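PDB 3AGD: salt-tolerant glutaminase from Micrococcus luteus, which probably hydrolyses L-glutamine to L-glutamate and ammonium. Local coordinates for residues 9-20 and 35-43; 71-80 and 225-236. All coordinates share one frame; numbering follows the deposited sequence.

Contact 1 of 2, residues 9-20 and 35-43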
loop_
_atom_site.group_PDB
_atom_site.type_symbol
_atom_site.label_atom_id
_atom_site.label_comp_id
_atom_site.label_asym_id
_atom_site.label_seq_id
_atom_site.Cartn_x
_atom_site.Cartn_y
_atom_site.Cartn_z
ATOM N N LEU A 9 -13.984 12.945 -14.727
ATOM C CA LEU A 9 -14.538 11.663 -15.143
ATOM C C LEU A 9 -15.351 11.810 -16.423
ATOM O O LEU A 9 -15.226 10.997 -17.342
ATOM C CB LEU A 9 -15.412 11.073 -14.029
ATOM C CG LEU A 9 -14.675 10.686 -12.737
ATOM C CD1 LEU A 9 -15.664 10.120 -11.735
ATOM C CD2 LEU A 9 -13.585 9.667 -13.040
ATOM N N ALA A 10 -16.178 12.852 -16.481
ATOM C CA ALA A 10 -17.005 13.107 -17.654
ATOM C C ALA A 10 -16.122 13.250 -18.888
ATOM O O ALA A 10 -16.455 12.740 -19.958
ATOM C CB ALA A 10 -17.838 14.371 -17.448
ATOM N N SER A 11 -14.996 13.942 -18.735
ATOM C CA SER A 11 -14.058 14.139 -19.838
ATOM C C SER A 11 -13.392 12.820 -20.203
ATOM O O SER A 11 -13.196 12.513 -21.379
ATOM C CB SER A 11 -12.977 15.152 -19.453
ATOM O OG SER A 11 -13.551 16.389 -19.086
ATOM N N LEU A 12 -13.038 12.043 -19.188
ATOM C CA LEU A 12 -12.400 10.755 -19.414
ATOM C C LEU A 12 -13.340 9.848 -20.200
ATOM O O LEU A 12 -12.924 9.172 -21.138
ATOM C CB LEU A 12 -12.039 10.102 -18.081
ATOM C CG LEU A 12 -11.171 8.851 -18.221
ATOM C CD1 LEU A 12 -9.864 9.230 -18.913
ATOM C CD2 LEU A 12 -10.903 8.249 -16.856
ATOM N N VAL A 13 -14.612 9.838 -19.814
ATOM C CA VAL A 13 -15.605 9.020 -20.499
ATOM C C VAL A 13 -15.735 9.463 -21.954
ATOM O O VAL A 13 -15.750 8.636 -22.866
ATOM C CB VAL A 13 -16.980 9.128 -19.811
ATOM C CG1 VAL A 13 -18.041 8.414 -20.638
ATOM C CG2 VAL A 13 -16.902 8.521 -18.419
ATOM N N THR A 14 -15.820 10.774 -22.168
ATOM C CA THR A 14 -15.940 11.320 -23.518
ATOM C C THR A 14 -14.731 10.956 -24.371
ATOM O O THR A 14 -14.872 10.569 -25.530
ATOM C CB THR A 14 -16.070 12.858 -23.499
ATOM O OG1 THR A 14 -17.304 13.224 -22.873
ATOM C CG2 THR A 14 -16.041 13.417 -24.921
ATOM N N GLU A 15 -13.543 11.087 -23.791
ATOM C CA GLU A 15 -12.316 10.776 -24.508
ATOM C C GLU A 15 -12.201 9.292 -24.846
ATOM O O GLU A 15 -12.224 8.909 -26.019
ATOM C CB GLU A 15 -11.094 11.197 -23.694
ATOM C CG GLU A 15 -9.816 11.174 -24.511
ATOM C CD GLU A 15 -8.569 11.390 -23.678
ATOM O OE1 GLU A 15 -8.607 12.200 -22.727
ATOM O OE2 GLU A 15 -7.541 10.754 -23.988
ATOM N N LEU A 16 -12.073 8.458 -23.820
ATOM C CA LEU A 16 -11.943 7.022 -24.030
ATOM C C LEU A 16 -13.129 6.468 -24.800
ATOM O O LEU A 16 -13.007 5.467 -25.507
ATOM C CB LEU A 16 -11.806 6.293 -22.691
ATOM C CG LEU A 16 -10.580 6.670 -21.853
ATOM C CD1 LEU A 16 -10.457 5.717 -20.664
ATOM C CD2 LEU A 16 -9.323 6.616 -22.714
ATOM N N GLY A 17 -14.275 7.128 -24.665
ATOM C CA GLY A 17 -15.472 6.684 -25.355
ATOM C C GLY A 17 -15.481 6.956 -26.851
ATOM O O GLY A 17 -16.451 6.630 -27.535
ATOM N N ALA A 18 -14.405 7.546 -27.363
ATOM C CA ALA A 18 -14.308 7.852 -28.788
ATOM C C ALA A 18 -14.128 6.578 -29.610
ATOM O O ALA A 18 -14.319 6.577 -30.827
ATOM C CB ALA A 18 -13.150 8.805 -29.041
ATOM N N VAL A 19 -13.746 5.499 -28.938
ATOM C CA VAL A 19 -13.556 4.207 -29.589
ATOM C C VAL A 19 -14.171 3.131 -28.709
ATOM O O VAL A 19 -14.393 3.354 -27.516
ATOM C CB VAL A 19 -12.067 3.902 -29.797
ATOM C CG1 VAL A 19 -11.469 4.907 -30.770
ATOM C CG2 VAL A 19 -11.335 3.946 -28.461
ATOM N N ASN A 20 -14.444 1.966 -29.287
ATOM C CA ASN A 20 -15.056 0.885 -28.523
ATOM C C ASN A 20 -14.542 -0.478 -28.995
ATOM O O ASN A 20 -15.294 -1.287 -29.541
ATOM C CB ASN A 20 -16.578 0.973 -28.667
ATOM C CG ASN A 20 -17.309 0.287 -27.540
ATOM O OD1 ASN A 20 -16.696 -0.169 -26.578
ATOM N ND2 ASN A 20 -18.633 0.216 -27.645
ATOM N N ASP A 35 -26.180 -4.158 -25.300
ATOM C CA ASP A 35 -25.844 -2.898 -25.962
ATOM C C ASP A 35 -24.383 -2.598 -25.625
ATOM O O ASP A 35 -24.036 -2.379 -24.465
ATOM C CB ASP A 35 -26.755 -1.786 -25.432
ATOM C CG ASP A 35 -26.503 -0.437 -26.093
ATOM O OD1 ASP A 35 -25.602 -0.322 -26.955
ATOM O OD2 ASP A 35 -27.222 0.519 -25.733
ATOM N N PRO A 36 -23.505 -2.596 -26.637
ATOM C CA PRO A 36 -22.088 -2.325 -26.392
ATOM C C PRO A 36 -21.782 -0.848 -26.179
ATOM O O PRO A 36 -20.733 -0.494 -25.637
ATOM C CB PRO A 36 -21.425 -2.869 -27.647
ATOM C CG PRO A 36 -22.429 -2.500 -28.705
ATOM C CD PRO A 36 -23.743 -2.907 -28.059
ATOM N N ASP A 37 -22.710 0.007 -26.595
ATOM C CA ASP A 37 -22.531 1.448 -26.487
ATOM C C ASP A 37 -22.858 2.014 -25.102
ATOM O O ASP A 37 -23.709 2.894 -24.965
ATOM C CB ASP A 37 -23.386 2.148 -27.548
ATOM C CG ASP A 37 -22.994 3.602 -27.752
ATOM O OD1 ASP A 37 -23.762 4.338 -28.407
ATOM O OD2 ASP A 37 -21.914 4.004 -27.265
ATOM N N ARG A 38 -22.184 1.504 -24.076
ATOM C CA ARG A 38 -22.395 1.984 -22.716
ATOM C C ARG A 38 -21.043 2.118 -22.028
ATOM O O ARG A 38 -20.163 1.274 -22.201
ATOM C CB ARG A 38 -23.340 1.046 -21.946
ATOM C CG ARG A 38 -24.762 1.077 -22.509
ATOM C CD ARG A 38 -25.836 0.595 -21.543
ATOM N NE ARG A 38 -25.908 -0.860 -21.416
ATOM C CZ ARG A 38 -26.944 -1.508 -20.884
ATOM N NH1 ARG A 38 -27.994 -0.831 -20.435
ATOM N NH2 ARG A 38 -26.928 -2.832 -20.793
ATOM N N PHE A 39 -20.875 3.194 -21.266
ATOM C CA PHE A 39 -19.611 3.464 -20.588
ATOM C C PHE A 39 -19.834 4.356 -19.367
ATOM O O PHE A 39 -20.176 5.532 -19.497
ATOM C CB PHE A 39 -18.656 4.140 -21.581
ATOM C CG PHE A 39 -17.242 4.305 -21.080
ATOM C CD1 PHE A 39 -16.781 3.606 -19.970
ATOM C CD2 PHE A 39 -16.355 5.141 -21.754
ATOM C CE1 PHE A 39 -15.463 3.735 -19.539
ATOM C CE2 PHE A 39 -15.031 5.277 -21.330
ATOM C CZ PHE A 39 -14.586 4.571 -20.218
ATOM N N GLY A 40 -19.642 3.788 -18.182
ATOM C CA GLY A 40 -19.829 4.545 -16.960
ATOM C C GLY A 40 -18.689 4.360 -15.979
ATOM O O GLY A 40 -17.966 3.361 -16.029
ATOM N N ILE A 41 -18.535 5.320 -15.074
ATOM C CA ILE A 41 -17.473 5.271 -14.084
ATOM C C ILE A 41 -17.902 5.987 -12.805
ATOM O O ILE A 41 -18.662 6.953 -12.851
ATOM C CB ILE A 41 -16.197 5.936 -14.637
ATOM C CG1 ILE A 41 -15.035 5.738 -13.666
ATOM C CG2 ILE A 41 -16.449 7.420 -14.865
ATOM C CD1 ILE A 41 -13.695 6.038 -14.291
ATOM N N ALA A 42 -17.411 5.513 -11.665
ATOM C CA ALA A 42 -17.756 6.119 -10.387
ATOM C C ALA A 42 -16.651 5.913 -9.366
ATOM O O ALA A 42 -16.000 4.864 -9.340
ATOM C CB ALA A 42 -19.059 5.524 -9.860
ATOM N N LEU A 43 -16.441 6.924 -8.530
ATOM C CA LEU A 43 -15.433 6.860 -7.486
ATOM C C LEU A 43 -16.118 7.128 -6.158
ATOM O O LEU A 43 -16.859 8.096 -6.030
ATOM C CB LEU A 43 -14.347 7.917 -7.706
ATOM C CG LEU A 43 -13.554 7.928 -9.016
ATOM C CD1 LEU A 43 -12.489 9.015 -8.937
ATOM C CD2 LEU A 43 -12.910 6.577 -9.259
HETATM O O HOH W 1 -18.401 -1.564 -24.786
#
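The backbone carbonyl oxygen of Pro36 is gripped by the side-chain amide of Asn20 and by a water. Asn20 ND2 donates to Pro36 O at 3.0 Å, and the N-H points fairly straight, 157° at the hydrogen. The oxygen lies close to the plane of the Asn20 amide, yet ND2 stands well above the plane of the Pro36 carbonyl rather than on a lone pair. Water 1 donates to Pro36 O at 2.7 Å and to Asn20 OD1 at 2.8 Å, so both ends of the amide are engaged, which fixes its flip. A weak bond from Arg38 N closes an inverse gamma turn centred on Asp37, which overlaps an Asx turn in which Asp35 OD1 accepts from Asp37 N.

Beyond this polar end the side-chain packing is apolar. Phe39 swings its ring toward the last turn of helix 9-16, with CG anti to the backbone N (chi1 -172°). Leu16 CB meets the ring edge near its plane, 3.6 Å from Phe39 CE2, and Gly17 N also lies at the ring edge. Val13 spreads its two methyls over two neighbours: CG1 touches Phe39 CD2 at 3.8 Å, while CG2 meets Ile41 CG2 at 3.7 Å. One turn earlier, Leu9 crosses Ile41 at about a right angle, its CD2 3.8 Å from Ile41 CD1, and its other methyl reaches Leu43. Arg290 and Leu293 of helix 289-301 pack on Phe39 and Leu16 respectively.

Helix 9-16 runs roughly antiparallel to strand 40-43, at 153°; Ile41 and Leu43 of the strand, and Phe39 just before it, point toward the helix. This is an N-terminal helix laid, beside helix 289-301, on one face of the five-stranded antiparallel sheet, as in the beta-lactamase-like fold to which glutaminases belong.

Contact 2 of 2, residues 71-80 and 225-236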
loop_
_atom_site.group_PDB
_atom_site.type_symbol
_atom_site.label_atom_id
_atom_site.label_comp_id
_atom_site.label_asym_id
_atom_site.label_seq_id
_atom_site.Cartn_x
_atom_site.Cartn_y
_atom_site.Cartn_z
ATOM N N TYR A 71 -15.645 -14.018 -0.714
ATOM C CA TYR A 71 -14.433 -14.435 -0.012
ATOM C C TYR A 71 -14.435 -13.790 1.375
ATOM O O TYR A 71 -14.128 -14.438 2.369
ATOM C CB TYR A 71 -13.196 -14.008 -0.819
ATOM C CG TYR A 71 -11.853 -14.441 -0.255
ATOM C CD1 TYR A 71 -11.695 -15.681 0.373
ATOM C CD2 TYR A 71 -10.719 -13.640 -0.425
ATOM C CE1 TYR A 71 -10.440 -16.116 0.816
ATOM C CE2 TYR A 71 -9.460 -14.065 0.009
ATOM C CZ TYR A 71 -9.326 -15.305 0.628
ATOM O OH TYR A 71 -8.080 -15.738 1.041
ATOM N N ALA A 72 -14.801 -12.514 1.441
ATOM C CA ALA A 72 -14.860 -11.819 2.725
ATOM C C ALA A 72 -15.906 -12.484 3.633
ATOM O O ALA A 72 -15.644 -12.759 4.802
ATOM C CB ALA A 72 -15.203 -10.354 2.508
ATOM N N ALA A 73 -17.086 -12.754 3.083
ATOM C CA ALA A 73 -18.164 -13.389 3.840
ATOM C C ALA A 73 -17.723 -14.741 4.414
ATOM O O ALA A 73 -18.046 -15.081 5.554
ATOM C CB ALA A 73 -19.387 -13.577 2.943
ATOM N N ALA A 74 -16.994 -15.510 3.611
ATOM C CA ALA A 74 -16.506 -16.813 4.039
ATOM C C ALA A 74 -15.554 -16.672 5.217
ATOM O O ALA A 74 -15.615 -17.449 6.173
ATOM C CB ALA A 74 -15.805 -17.513 2.885
ATOM N N LEU A 75 -14.667 -15.684 5.144
ATOM C CA LEU A 75 -13.702 -15.447 6.219
ATOM C C LEU A 75 -14.453 -15.047 7.485
ATOM O O LEU A 75 -14.160 -15.532 8.584
ATOM C CB LEU A 75 -12.710 -14.354 5.799
ATOM C CG LEU A 75 -11.762 -14.765 4.660
ATOM C CD1 LEU A 75 -11.163 -13.546 3.974
ATOM C CD2 LEU A 75 -10.669 -15.671 5.226
ATOM N N VAL A 76 -15.427 -14.159 7.328
ATOM C CA VAL A 76 -16.234 -13.715 8.457
ATOM C C VAL A 76 -17.001 -14.892 9.057
ATOM O O VAL A 76 -17.025 -15.084 10.267
ATOM C CB VAL A 76 -17.269 -12.653 8.026
ATOM C CG1 VAL A 76 -18.299 -12.445 9.138
ATOM C CG2 VAL A 76 -16.567 -11.346 7.718
ATOM N N ASP A 77 -17.615 -15.692 8.196
ATOM C CA ASP A 77 -18.412 -16.817 8.654
ATOM C C ASP A 77 -17.692 -18.015 9.231
ATOM O O ASP A 77 -18.140 -18.578 10.225
ATOM C CB ASP A 77 -19.322 -17.308 7.528
ATOM C CG ASP A 77 -20.336 -16.268 7.112
ATOM O OD1 ASP A 77 -20.802 -15.517 7.993
ATOM O OD2 ASP A 77 -20.678 -16.210 5.912
ATOM N N ARG A 78 -16.583 -18.413 8.621
ATOM C CA ARG A 78 -15.873 -19.604 9.074
ATOM C C ARG A 78 -14.520 -19.383 9.740
ATOM O O ARG A 78 -13.968 -20.306 10.332
ATOM C CB ARG A 78 -15.710 -20.560 7.888
ATOM C CG ARG A 78 -17.023 -20.893 7.188
ATOM C CD ARG A 78 -17.874 -21.850 8.015
ATOM N NE ARG A 78 -17.541 -23.244 7.752
ATOM C CZ ARG A 78 -17.798 -23.867 6.605
ATOM N NH1 ARG A 78 -18.394 -23.227 5.613
ATOM N NH2 ARG A 78 -17.452 -25.133 6.448
ATOM N N GLY A 79 -13.992 -18.166 9.656
ATOM C CA GLY A 79 -12.690 -17.897 10.244
ATOM C C GLY A 79 -11.586 -18.214 9.245
ATOM O O GLY A 79 -11.798 -18.968 8.291
ATOM N N PHE A 80 -10.403 -17.651 9.460
ATOM C CA PHE A 80 -9.275 -17.864 8.553
ATOM C C PHE A 80 -8.779 -19.299 8.392
ATOM O O PHE A 80 -8.546 -19.759 7.270
ATOM C CB PHE A 80 -8.096 -16.979 8.968
ATOM C CG PHE A 80 -8.237 -15.552 8.542
ATOM C CD1 PHE A 80 -9.190 -14.728 9.126
ATOM C CD2 PHE A 80 -7.432 -15.038 7.529
ATOM C CE1 PHE A 80 -9.346 -13.405 8.706
ATOM C CE2 PHE A 80 -7.578 -13.717 7.100
ATOM C CZ PHE A 80 -8.536 -12.898 7.689
ATOM N N LEU A 225 -16.877 -4.969 7.921
ATOM C CA LEU A 225 -15.966 -6.109 7.965
ATOM C C LEU A 225 -14.763 -5.861 8.861
ATOM O O LEU A 225 -14.310 -4.726 9.012
ATOM C CB LEU A 225 -15.433 -6.421 6.561
ATOM C CG LEU A 225 -16.358 -6.827 5.410
ATOM C CD1 LEU A 225 -15.585 -6.751 4.095
ATOM C CD2 LEU A 225 -16.896 -8.238 5.639
ATOM N N PRO A 226 -14.235 -6.925 9.481
ATOM C CA PRO A 226 -13.061 -6.746 10.341
ATOM C C PRO A 226 -11.969 -6.239 9.401
ATOM O O PRO A 226 -11.890 -6.683 8.254
ATOM C CB PRO A 226 -12.776 -8.163 10.834
ATOM C CG PRO A 226 -14.163 -8.789 10.868
ATOM C CD PRO A 226 -14.756 -8.303 9.567
ATOM N N SER A 227 -11.141 -5.307 9.859
ATOM C CA SER A 227 -10.085 -4.777 9.005
ATOM C C SER A 227 -9.179 -5.894 8.497
ATOM O O SER A 227 -8.761 -5.884 7.339
ATOM C CB SER A 227 -9.247 -3.747 9.763
ATOM O OG SER A 227 -8.571 -4.365 10.841
ATOM N N ILE A 228 -8.883 -6.861 9.361
ATOM C CA ILE A 228 -8.015 -7.968 8.972
ATOM C C ILE A 228 -8.596 -8.769 7.797
ATOM O O ILE A 228 -7.850 -9.323 6.989
ATOM C CB ILE A 228 -7.738 -8.907 10.173
ATOM C CG1 ILE A 228 -6.629 -9.892 9.812
ATOM C CG2 ILE A 228 -9.010 -9.648 10.572
ATOM C CD1 ILE A 228 -6.257 -10.835 10.942
ATOM N N VAL A 229 -9.923 -8.827 7.700
ATOM C CA VAL A 229 -10.565 -9.544 6.598
ATOM C C VAL A 229 -10.453 -8.698 5.334
ATOM O O VAL A 229 -10.154 -9.207 4.252
ATOM C CB VAL A 229 -12.065 -9.816 6.882
ATOM C CG1 VAL A 229 -12.786 -10.166 5.581
ATOM C CG2 VAL A 229 -12.205 -10.970 7.884
ATOM N N ALA A 230 -10.696 -7.399 5.477
ATOM C CA ALA A 230 -10.618 -6.490 4.343
ATOM C C ALA A 230 -9.210 -6.521 3.746
ATOM O O ALA A 230 -9.043 -6.576 2.527
ATOM C CB ALA A 230 -10.974 -5.078 4.783
ATOM N N ARG A 231 -8.204 -6.504 4.615
ATOM C CA ARG A 231 -6.808 -6.521 4.185
ATOM C C ARG A 231 -6.458 -7.776 3.391
ATOM O O ARG A 231 -5.714 -7.714 2.411
ATOM C CB ARG A 231 -5.878 -6.421 5.397
ATOM C CG ARG A 231 -5.527 -5.004 5.830
ATOM C CD ARG A 231 -4.594 -5.049 7.035
ATOM N NE ARG A 231 -3.848 -6.304 7.056
ATOM C CZ ARG A 231 -3.812 -7.142 8.088
ATOM N NH1 ARG A 231 -4.474 -6.858 9.203
ATOM N NH2 ARG A 231 -3.142 -8.282 7.994
ATOM N N ARG A 232 -6.986 -8.912 3.829
ATOM C CA ARG A 232 -6.731 -10.178 3.157
ATOM C C ARG A 232 -7.356 -10.159 1.768
ATOM O O ARG A 232 -6.765 -10.634 0.799
ATOM C CB ARG A 232 -7.314 -11.339 3.978
ATOM C CG ARG A 232 -7.478 -12.656 3.209
ATOM C CD ARG A 232 -6.155 -13.246 2.735
ATOM N NE ARG A 232 -5.413 -13.929 3.794
ATOM C CZ ARG A 232 -5.737 -15.117 4.305
ATOM N NH1 ARG A 232 -6.799 -15.778 3.862
ATOM N NH2 ARG A 232 -4.988 -15.652 5.258
ATOM N N VAL A 233 -8.554 -9.598 1.677
ATOM C CA VAL A 233 -9.261 -9.543 0.408
ATOM C C VAL A 233 -8.536 -8.664 -0.600
ATOM O O VAL A 233 -8.312 -9.062 -1.746
ATOM C CB VAL A 233 -10.700 -9.025 0.605
ATOM C CG1 VAL A 233 -11.373 -8.818 -0.742
ATOM C CG2 VAL A 233 -11.495 -10.028 1.443
ATOM N N VAL A 234 -8.152 -7.468 -0.176
ATOM C CA VAL A 234 -7.463 -6.581 -1.092
ATOM C C VAL A 234 -6.091 -7.146 -1.466
ATOM O O VAL A 234 -5.622 -6.925 -2.577
ATOM C CB VAL A 234 -7.343 -5.169 -0.503
ATOM C CG1 VAL A 234 -6.700 -4.235 -1.517
ATOM C CG2 VAL A 234 -8.739 -4.658 -0.120
ATOM N N SER A 235 -5.459 -7.885 -0.554
ATOM C CA SER A 235 -4.158 -8.489 -0.857
ATOM C C SER A 235 -4.327 -9.504 -1.985
ATOM O O SER A 235 -3.570 -9.508 -2.953
ATOM C CB SER A 235 -3.566 -9.202 0.372
ATOM O OG SER A 235 -3.099 -8.281 1.345
ATOM N N VAL A 236 -5.338 -10.358 -1.858
ATOM C CA VAL A 236 -5.610 -11.383 -2.865
ATOM C C VAL A 236 -5.993 -10.773 -4.219
ATOM O O VAL A 236 -5.650 -11.317 -5.272
ATOM C CB VAL A 236 -6.716 -12.333 -2.364
ATOM C CG1 VAL A 236 -7.135 -13.302 -3.461
ATOM C CG2 VAL A 236 -6.201 -13.099 -1.155
#
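Arg232 leaves its helix with CG trans to the backbone N (chi1 163°), then bends at chi2 and chi3 (64° and 78°), which folds the guanidinium back between Tyr71 and Phe80. Tyr71 extends from helix 71-78 to meet it, and Arg232 NH1 donates to Tyr71 OH at 3.1 Å, a rather bent bond with the hydroxyl oxygen tilted somewhat from the guanidinium plane. Phe80 reaches Arg232 from another direction: its CE2 and CD2 lie over one guanidinium face, CE2 3.6 Å from Arg232 CZ, while Arg232 NH2 comes in at the edge of the phenyl ring, 3.4 Å from CD2. Leu75 fills the space between the two rings, with CD1 over the centre of one Tyr71 face and CD2 over the centre of one Phe80 face.

One turn back toward the start of helix 227-236, Val229 is a knob in a hole made by Ala72, Leu75, Val76 and Phe80. Its CG1 rests on Ala72 CB at 3.9 Å and its CG2 on Phe80 CE1 at 3.8 Å. The small Ala72 lets the backbones close to 6.2 Å between its CA and that of Val229. Val236 CG2 touches the Tyr71 ring at its edge, 3.6 Å from CE2, and Val76 CG2 packs on Leu225 and Pro226 at the other end.

Asp84 forms a salt bridge with Arg232 NH1, the same nitrogen that serves Tyr71. The buried guanidinium therefore has a carboxylate as well as a phenol to meet it, which would be expected to offset its charge and hold its orientation within largely apolar surroundings.

Contact 1 and contact 2 lie in different parts of the glutaminase fold: 9-20 with 35-43 joins the N-terminal helix to the antiparallel sheet, while 71-80 with 225-236 joins two helices of the helical part. Their centres are 32 Å apart and their nearest atoms about 15 Å, so they do not touch, and both segments of contact 1 precede those of contact 2 in sequence. Only contact 2 comes near the active site: the side chain of Tyr71 is about 10 Å from that of Tyr191, which binds L-glutamate in another structure of this protein, and the side chain of Val236 is about 10 Å from that of Tyr243, a predicted substrate-binding residue. Contact 1 lies away from these sites.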